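Local atomic coordinates of Phikz039 (Pseudomonas phage phikz, PDB entry 3ZBQ), a protein that belongs to the phage tubulin-like (PhuZ) family of the tubulin/FtsZ superfamily and is found here with guanosine-5'-diphosphate bound. Residues 110-113 against 114-118; 180-183 against 184-188; 283-286 against 287-290. All blocks are in the same frame, centred on the assembly; numbering follows the deposited sequence.

Contact 1: 110-113 against 114-118; sequences STIG and PSLVS
Ser-115 reaches back one turn to Thr-111 with two donors at once, and both end on the same carbonyl oxygen. The hydroxyl OG of Ser-115 stands 2.6 Å from Thr-111 O, while the backbone N of Ser-115 makes the ordinary helical bond to that oxygen. The two approach from opposite faces of the carbonyl plane, the hydroxyl lying well out of it. With OG beside its own backbone N (chi1 -61°), the serine is folded back along the helix toward the preceding turn. The next two backbone bonds are regular: Leu-116 N donates to Ile-112 O at 2.9 Å, and Val-117 N to Gly-113 O over the same length.

The ring of Pro-114 interrupts this ladder. Its nitrogen carries no hydrogen, and the carbonyl of Ser-110 meets ring carbon instead, Pro-114 CG lying 3.4 Å from Ser-110 O. A kink in the helix goes with this missing bond.

Apolar contact runs along another face. Ile-112 and Leu-116 lie side by side and point the same way, Ile-112 CG2 meeting Leu-116 CD1 at 3.8 Å. That methyl is the isoleucine branch set opposite the backbone N. Both residues pack on strand 7-12, whereas Thr-111 and Ser-115 rest against helix 74-81 and Pro-114 touches Thr-150 of helix 138-158.

The hydroxyls of Ser-110 and Thr-111 turn back to the carbonyls of Gly-106 and Ala-107; the side chain of Ser-110 is about 6 Å from the bound guanosine-5'-diphosphate. This kinked helix, 109-122, follows the glycine-rich turn after strand 97-103 and forms the helical crossover between strands 97-103 and 127-133, a beta-alpha-beta unit in the tubulin/FtsZ-type nucleotide-binding fold.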
loop_
_atom_site.group_PDB
_atom_site.type_symbol
_atom_site.label_atom_id
_atom_site.label_comp_id
_atom_site.label_asym_id
_atom_site.label_seq_id
_atom_site.Cartn_x
_atom_site.Cartn_y
_atom_site.Cartn_z
ATOM N N SER A 110 -5.378 -6.025 0.085
ATOM C CA SER A 110 -5.695 -5.211 -1.091
ATOM C C SER A 110 -7.150 -4.746 -1.151
ATOM O O SER A 110 -7.556 -4.076 -2.103
ATOM C CB SER A 110 -5.371 -5.977 -2.362
ATOM O OG SER A 110 -6.329 -7.010 -2.572
ATOM N N THR A 111 -7.936 -5.099 -0.144
ATOM C CA THR A 111 -9.296 -4.576 -0.025
ATOM C C THR A 111 -9.442 -3.785 1.272
ATOM O O THR A 111 -9.903 -2.643 1.248
ATOM C CB THR A 111 -10.365 -5.698 -0.122
ATOM O OG1 THR A 111 -10.075 -6.714 0.842
ATOM C CG2 THR A 111 -10.360 -6.302 -1.518
ATOM N N ILE A 112 -9.030 -4.374 2.394
ATOM C CA ILE A 112 -9.019 -3.664 3.677
ATOM C C ILE A 112 -8.195 -2.373 3.594
ATOM O O ILE A 112 -8.652 -1.317 4.014
ATOM C CB ILE A 112 -8.451 -4.535 4.826
ATOM C CG1 ILE A 112 -9.357 -5.735 5.098
ATOM C CG2 ILE A 112 -8.294 -3.710 6.106
ATOM C CD1 ILE A 112 -8.702 -6.809 5.995
ATOM N N GLY A 113 -6.984 -2.467 3.048
ATOM C CA GLY A 113 -6.090 -1.318 2.981
ATOM C C GLY A 113 -6.687 -0.152 2.222
ATOM O O GLY A 113 -6.859 0.945 2.775
ATOM N N PRO A 114 -6.993 -0.364 0.934
ATOM C CA PRO A 114 -7.595 0.720 0.152
ATOM C C PRO A 114 -8.942 1.185 0.705
ATOM O O PRO A 114 -9.263 2.368 0.580
ATOM C CB PRO A 114 -7.754 0.099 -1.234
ATOM C CG PRO A 114 -6.624 -0.900 -1.316
ATOM C CD PRO A 114 -6.552 -1.486 0.083
ATOM N N SER A 115 -9.715 0.289 1.314
ATOM C CA SER A 115 -10.969 0.715 1.939
ATOM C C SER A 115 -10.727 1.644 3.115
ATOM O O SER A 115 -11.475 2.607 3.308
ATOM C CB SER A 115 -11.813 -0.477 2.386
ATOM O OG SER A 115 -12.152 -1.279 1.276
ATOM N N LEU A 116 -9.693 1.361 3.905
ATOM C CA LEU A 116 -9.328 2.251 5.001
ATOM C C LEU A 116 -8.837 3.586 4.461
ATOM O O LEU A 116 -9.206 4.630 4.986
ATOM C CB LEU A 116 -8.277 1.632 5.925
ATOM C CG LEU A 116 -8.792 0.580 6.912
ATOM C CD1 LEU A 116 -7.638 -0.260 7.470
ATOM C CD2 LEU A 116 -9.565 1.231 8.050
ATOM N N VAL A 117 -8.021 3.557 3.408
ATOM C CA VAL A 117 -7.531 4.805 2.809
ATOM C C VAL A 117 -8.700 5.662 2.350
ATOM O O VAL A 117 -8.739 6.876 2.593
ATOM C CB VAL A 117 -6.607 4.537 1.609
ATOM C CG1 VAL A 117 -6.197 5.863 0.955
ATOM C CG2 VAL A 117 -5.378 3.791 2.058
ATOM N N SER A 118 -9.664 5.023 1.697
ATOM C CA SER A 118 -10.835 5.734 1.202
ATOM C C SER A 118 -11.622 6.371 2.343
ATOM O O SER A 118 -11.975 7.553 2.286
ATOM C CB SER A 118 -11.743 4.800 0.404
ATOM O OG SER A 118 -12.804 5.539 -0.174
#

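Contact 2: 180-183 against 184-188; sequences QNIL and EVLNA
Ile-182 and Leu-186 meet one turn apart on helix 175-192, in the nucleotide-binding part of a tubulin/FtsZ-type fold. Four successive backbone carbonyls are satisfied here by the amides four residues on, without interruption. Gln-180 O accepts from Glu-184 N at 3.1 Å, and Asn-181 O from Val-185 N at a similar length but a more bent angle of 149°. The following pair is shorter: Leu-186 N to Ile-182 O measures 2.9 Å, and Asn-187 N to Leu-183 O is the straightest of the four, at 169°.

The buried side is apolar. Ile-182 and Leu-186 extend side by side in the same direction, with Leu-186 CD1 4.0 Å from Ile-182 CG2. They share neighbours in Ile-19 of helix 13-23 and Val-130 of strand 127-133. Val-185 turns instead toward Asn-165 and His-167 of strand 163-168, its CG2 also grazing the carbonyl of Asn-181. The helix therefore lies with one flank on the sheet and another on helix 13-23, and the side chain of Ile-182 is about 5 Å from the bound guanosine-5'-diphosphate.

On the exposed side, Gln-180 and Glu-184 pass at a slant, their amide and carboxylate planes 63° apart. The amide oxygen of Gln-180 meets the glutamate's methylene, and no hydrogen bond links the two side chains. A bend at chi2 of Gln-180 curls the amide toward the following turn, where OE1 rests 3.8 Å from Glu-184 CG. That same methylene also approaches the backbone, with Glu-184 CG 3.3 Å from Gln-180 O.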
loop_
_atom_site.group_PDB
_atom_site.type_symbol
_atom_site.label_atom_id
_atom_site.label_comp_id
_atom_site.label_asym_id
_atom_site.label_seq_id
_atom_site.Cartn_x
_atom_site.Cartn_y
_atom_site.Cartn_z
ATOM N N GLN A 180 13.107 -5.418 3.499
ATOM C CA GLN A 180 14.099 -4.495 4.038
ATOM C C GLN A 180 13.934 -3.087 3.464
ATOM O O GLN A 180 14.033 -2.092 4.199
ATOM C CB GLN A 180 15.516 -5.024 3.794
ATOM C CG GLN A 180 16.624 -4.092 4.294
ATOM C CD GLN A 180 16.539 -3.802 5.792
ATOM O OE1 GLN A 180 16.775 -2.672 6.230
ATOM N NE2 GLN A 180 16.207 -4.816 6.576
ATOM N N ASN A 181 13.678 -2.989 2.160
ATOM C CA ASN A 181 13.428 -1.678 1.570
ATOM C C ASN A 181 12.183 -1.033 2.168
ATOM O O ASN A 181 12.163 0.162 2.455
ATOM C CB ASN A 181 13.336 -1.724 0.040
ATOM C CG ASN A 181 13.532 -0.337 -0.594
ATOM O OD1 ASN A 181 12.605 0.252 -1.161
ATOM N ND2 ASN A 181 14.746 0.194 -0.477
ATOM N N ILE A 182 11.155 -1.838 2.395
ATOM C CA ILE A 182 9.936 -1.330 3.008
ATOM C C ILE A 182 10.169 -0.812 4.431
ATOM O O ILE A 182 9.649 0.238 4.805
ATOM C CB ILE A 182 8.820 -2.398 2.969
ATOM C CG1 ILE A 182 8.290 -2.529 1.529
ATOM C CG2 ILE A 182 7.704 -2.032 3.944
ATOM C CD1 ILE A 182 7.314 -3.681 1.317
ATOM N N LEU A 183 10.958 -1.533 5.224
ATOM C CA LEU A 183 11.260 -1.089 6.591
ATOM C C LEU A 183 11.998 0.245 6.567
ATOM O O LEU A 183 11.726 1.150 7.379
ATOM C CB LEU A 183 12.100 -2.137 7.318
ATOM C CG LEU A 183 11.401 -3.484 7.466
ATOM C CD1 LEU A 183 12.353 -4.499 8.064
ATOM C CD2 LEU A 183 10.142 -3.359 8.322
ATOM N N GLU A 184 12.933 0.370 5.628
ATOM C CA GLU A 184 13.651 1.628 5.461
ATOM C C GLU A 184 12.676 2.769 5.189
ATOM O O GLU A 184 12.840 3.874 5.710
ATOM C CB GLU A 184 14.672 1.518 4.322
ATOM C CG GLU A 184 15.839 0.599 4.628
ATOM C CD GLU A 184 17.174 1.295 4.486
ATOM O OE1 GLU A 184 17.339 2.072 3.515
ATOM O OE2 GLU A 184 18.051 1.070 5.352
ATOM N N VAL A 185 11.660 2.508 4.374
ATOM C CA VAL A 185 10.661 3.524 4.053
ATOM C C VAL A 185 9.801 3.872 5.270
ATOM O O VAL A 185 9.586 5.043 5.564
ATOM C CB VAL A 185 9.773 3.092 2.862
ATOM C CG1 VAL A 185 8.530 3.967 2.760
ATOM C CG2 VAL A 185 10.573 3.122 1.556
ATOM N N LEU A 186 9.319 2.850 5.978
ATOM C CA LEU A 186 8.489 3.067 7.167
ATOM C C LEU A 186 9.259 3.854 8.226
ATOM O O LEU A 186 8.738 4.812 8.826
ATOM C CB LEU A 186 7.999 1.724 7.726
ATOM C CG LEU A 186 6.984 0.993 6.855
ATOM C CD1 LEU A 186 6.679 -0.391 7.423
ATOM C CD2 LEU A 186 5.711 1.818 6.735
ATOM N N ASN A 187 10.518 3.487 8.432
ATOM C CA ASN A 187 11.357 4.243 9.348
ATOM C C ASN A 187 11.489 5.699 8.930
ATOM O O ASN A 187 11.398 6.606 9.762
ATOM C CB ASN A 187 12.742 3.616 9.461
ATOM C CG ASN A 187 13.618 4.346 10.450
ATOM O OD1 ASN A 187 14.698 4.835 10.105
ATOM N ND2 ASN A 187 13.146 4.446 11.692
ATOM N N ALA A 188 11.714 5.931 7.642
ATOM C CA ALA A 188 11.899 7.303 7.167
ATOM C C ALA A 188 10.614 8.099 7.348
ATOM O O ALA A 188 10.637 9.254 7.782
ATOM C CB ALA A 188 12.330 7.305 5.712
#

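Contact 3: 283-286 against 287-290; sequences LSIE and DIRK
Backbone bonds join 283-286 to 287-290 in two patterns near the start of helix 284-304, the long C-terminal helix of this tubulin-like protein. The earlier link spans fewer residues: Asp-287 N makes a weak bond to Ser-284 O, three residues back, with an angle of only 132°. Beyond it the spacing is that of an alpha-helix, Arg-289 N bonding to Ile-285 O at 3.1 Å and Lys-290 N to Glu-286 O at 2.8 Å.

Among the side chains, Ile-285 and Ile-288 approach at an angle and touch through their terminal methyls, the two CD1 atoms being 4.0 Å apart. This is the inward side of the helix, where both pack on Gln-223 of strand 222-227 and Ile-164 of strand 163-168. Ser-284 is turned to the same sheet, with its hydroxyl bonded to Asn-281.

The outer side carries a two-pronged salt bridge. Glu-286 has CG opposite its backbone N (chi1 166°) and then bends at chi2, which carries the carboxylate forward to the guanidinium edge of Arg-289, the two side chains crossing at a slant. The arginine grips it side-on through NE and NH2, one nitrogen to each oxygen, a pairing that should restrict rotation of both groups. The two planes are nevertheless 32° apart. Glu-293, a turn further on, holds Arg-289 through NH1, so the positive charge is shared between two carboxylates. Glu-286 OE2 accepts from Arg-289 NH2 at 3.0 Å through its syn lone pair, while Arg-289 NE reaches Glu-286 OE1 at 2.9 Å, almost straight.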
loop_
_atom_site.group_PDB
_atom_site.type_symbol
_atom_site.label_atom_id
_atom_site.label_comp_id
_atom_site.label_asym_id
_atom_site.label_seq_id
_atom_site.Cartn_x
_atom_site.Cartn_y
_atom_site.Cartn_z
ATOM N N LEU A 283 3.763 10.649 -12.824
ATOM C CA LEU A 283 4.184 9.936 -14.032
ATOM C C LEU A 283 4.570 8.481 -13.778
ATOM O O LEU A 283 4.300 7.607 -14.601
ATOM C CB LEU A 283 5.355 10.660 -14.689
ATOM C CG LEU A 283 5.701 10.217 -16.107
ATOM C CD1 LEU A 283 4.502 10.424 -17.027
ATOM C CD2 LEU A 283 6.918 10.984 -16.620
ATOM N N SER A 284 5.209 8.228 -12.643
ATOM C CA SER A 284 5.772 6.915 -12.359
ATOM C C SER A 284 4.697 5.836 -12.270
ATOM O O SER A 284 4.987 4.654 -12.472
ATOM C CB SER A 284 6.593 6.958 -11.070
ATOM O OG SER A 284 7.751 7.757 -11.240
ATOM N N ILE A 285 3.460 6.238 -11.971
ATOM C CA ILE A 285 2.339 5.287 -11.929
ATOM C C ILE A 285 2.177 4.555 -13.269
ATOM O O ILE A 285 1.837 3.357 -13.310
ATOM C CB ILE A 285 1.007 5.986 -11.549
ATOM C CG1 ILE A 285 1.048 6.472 -10.101
ATOM C CG2 ILE A 285 -0.189 5.066 -11.759
ATOM C CD1 ILE A 285 1.440 5.387 -9.110
ATOM N N GLU A 286 2.430 5.266 -14.363
ATOM C CA GLU A 286 2.370 4.669 -15.704
ATOM C C GLU A 286 3.312 3.478 -15.865
ATOM O O GLU A 286 2.988 2.504 -16.568
ATOM C CB GLU A 286 2.664 5.733 -16.777
ATOM C CG GLU A 286 2.967 5.194 -18.179
ATOM C CD GLU A 286 1.817 4.406 -18.790
ATOM O OE1 GLU A 286 0.654 4.589 -18.364
ATOM O OE2 GLU A 286 2.087 3.591 -19.705
ATOM N N ASP A 287 4.472 3.534 -15.214
ATOM C CA ASP A 287 5.418 2.419 -15.293
ATOM C C ASP A 287 4.857 1.138 -14.672
ATOM O O ASP A 287 5.093 0.027 -15.176
ATOM C CB ASP A 287 6.749 2.780 -14.635
ATOM C CG ASP A 287 7.459 3.905 -15.347
ATOM O OD1 ASP A 287 7.192 4.117 -16.555
ATOM O OD2 ASP A 287 8.277 4.580 -14.687
ATOM N N ILE A 288 4.124 1.293 -13.574
ATOM C CA ILE A 288 3.437 0.165 -12.943
ATOM C C ILE A 288 2.362 -0.388 -13.873
ATOM O O ILE A 288 2.262 -1.601 -14.076
ATOM C CB ILE A 288 2.774 0.565 -11.607
ATOM C CG1 ILE A 288 3.776 1.278 -10.688
ATOM C CG2 ILE A 288 2.191 -0.664 -10.909
ATOM C CD1 ILE A 288 3.156 1.762 -9.364
ATOM N N ARG A 289 1.557 0.508 -14.437
ATOM C CA ARG A 289 0.468 0.111 -15.327
ATOM C C ARG A 289 1.011 -0.670 -16.524
ATOM O O ARG A 289 0.515 -1.758 -16.876
ATOM C CB ARG A 289 -0.306 1.344 -15.802
ATOM C CG ARG A 289 -1.616 1.021 -16.523
ATOM C CD ARG A 289 -2.042 2.154 -17.473
ATOM N NE ARG A 289 -1.087 2.321 -18.569
ATOM C CZ ARG A 289 -1.039 1.536 -19.643
ATOM N NH1 ARG A 289 -1.898 0.534 -19.777
ATOM N NH2 ARG A 289 -0.134 1.751 -20.584
ATOM N N LYS A 290 2.060 -0.123 -17.126
ATOM C CA LYS A 290 2.712 -0.742 -18.282
ATOM C C LYS A 290 3.288 -2.121 -17.935
ATOM O O LYS A 290 3.165 -3.078 -18.708
ATOM C CB LYS A 290 3.804 0.204 -18.815
ATOM C CG LYS A 290 4.535 -0.302 -20.055
ATOM C CD LYS A 290 3.572 -0.540 -21.216
ATOM C CE LYS A 290 4.319 -1.025 -22.455
ATOM N NZ LYS A 290 3.383 -1.452 -23.523
#

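Contacts 1, 2 and 3 follow one another along the chain on three separate helices, 109-122, 175-192 and 284-304. None touches another: their centres are 20 to 22 Å apart, with nearest atoms about 12 to 13 Å apart. The central mixed sheet connects them. Strand 127-133 is packed by side chains of contacts 1 and 2, and strand 163-168 by those of contacts 2 and 3. Contacts 1 and 2 come close to the bound guanosine-5'-diphosphate, whereas the side chain of Ile-288 of contact 3 is about 14 Å from it. Together they span the fold from its nucleotide-binding core to the C-terminal helix.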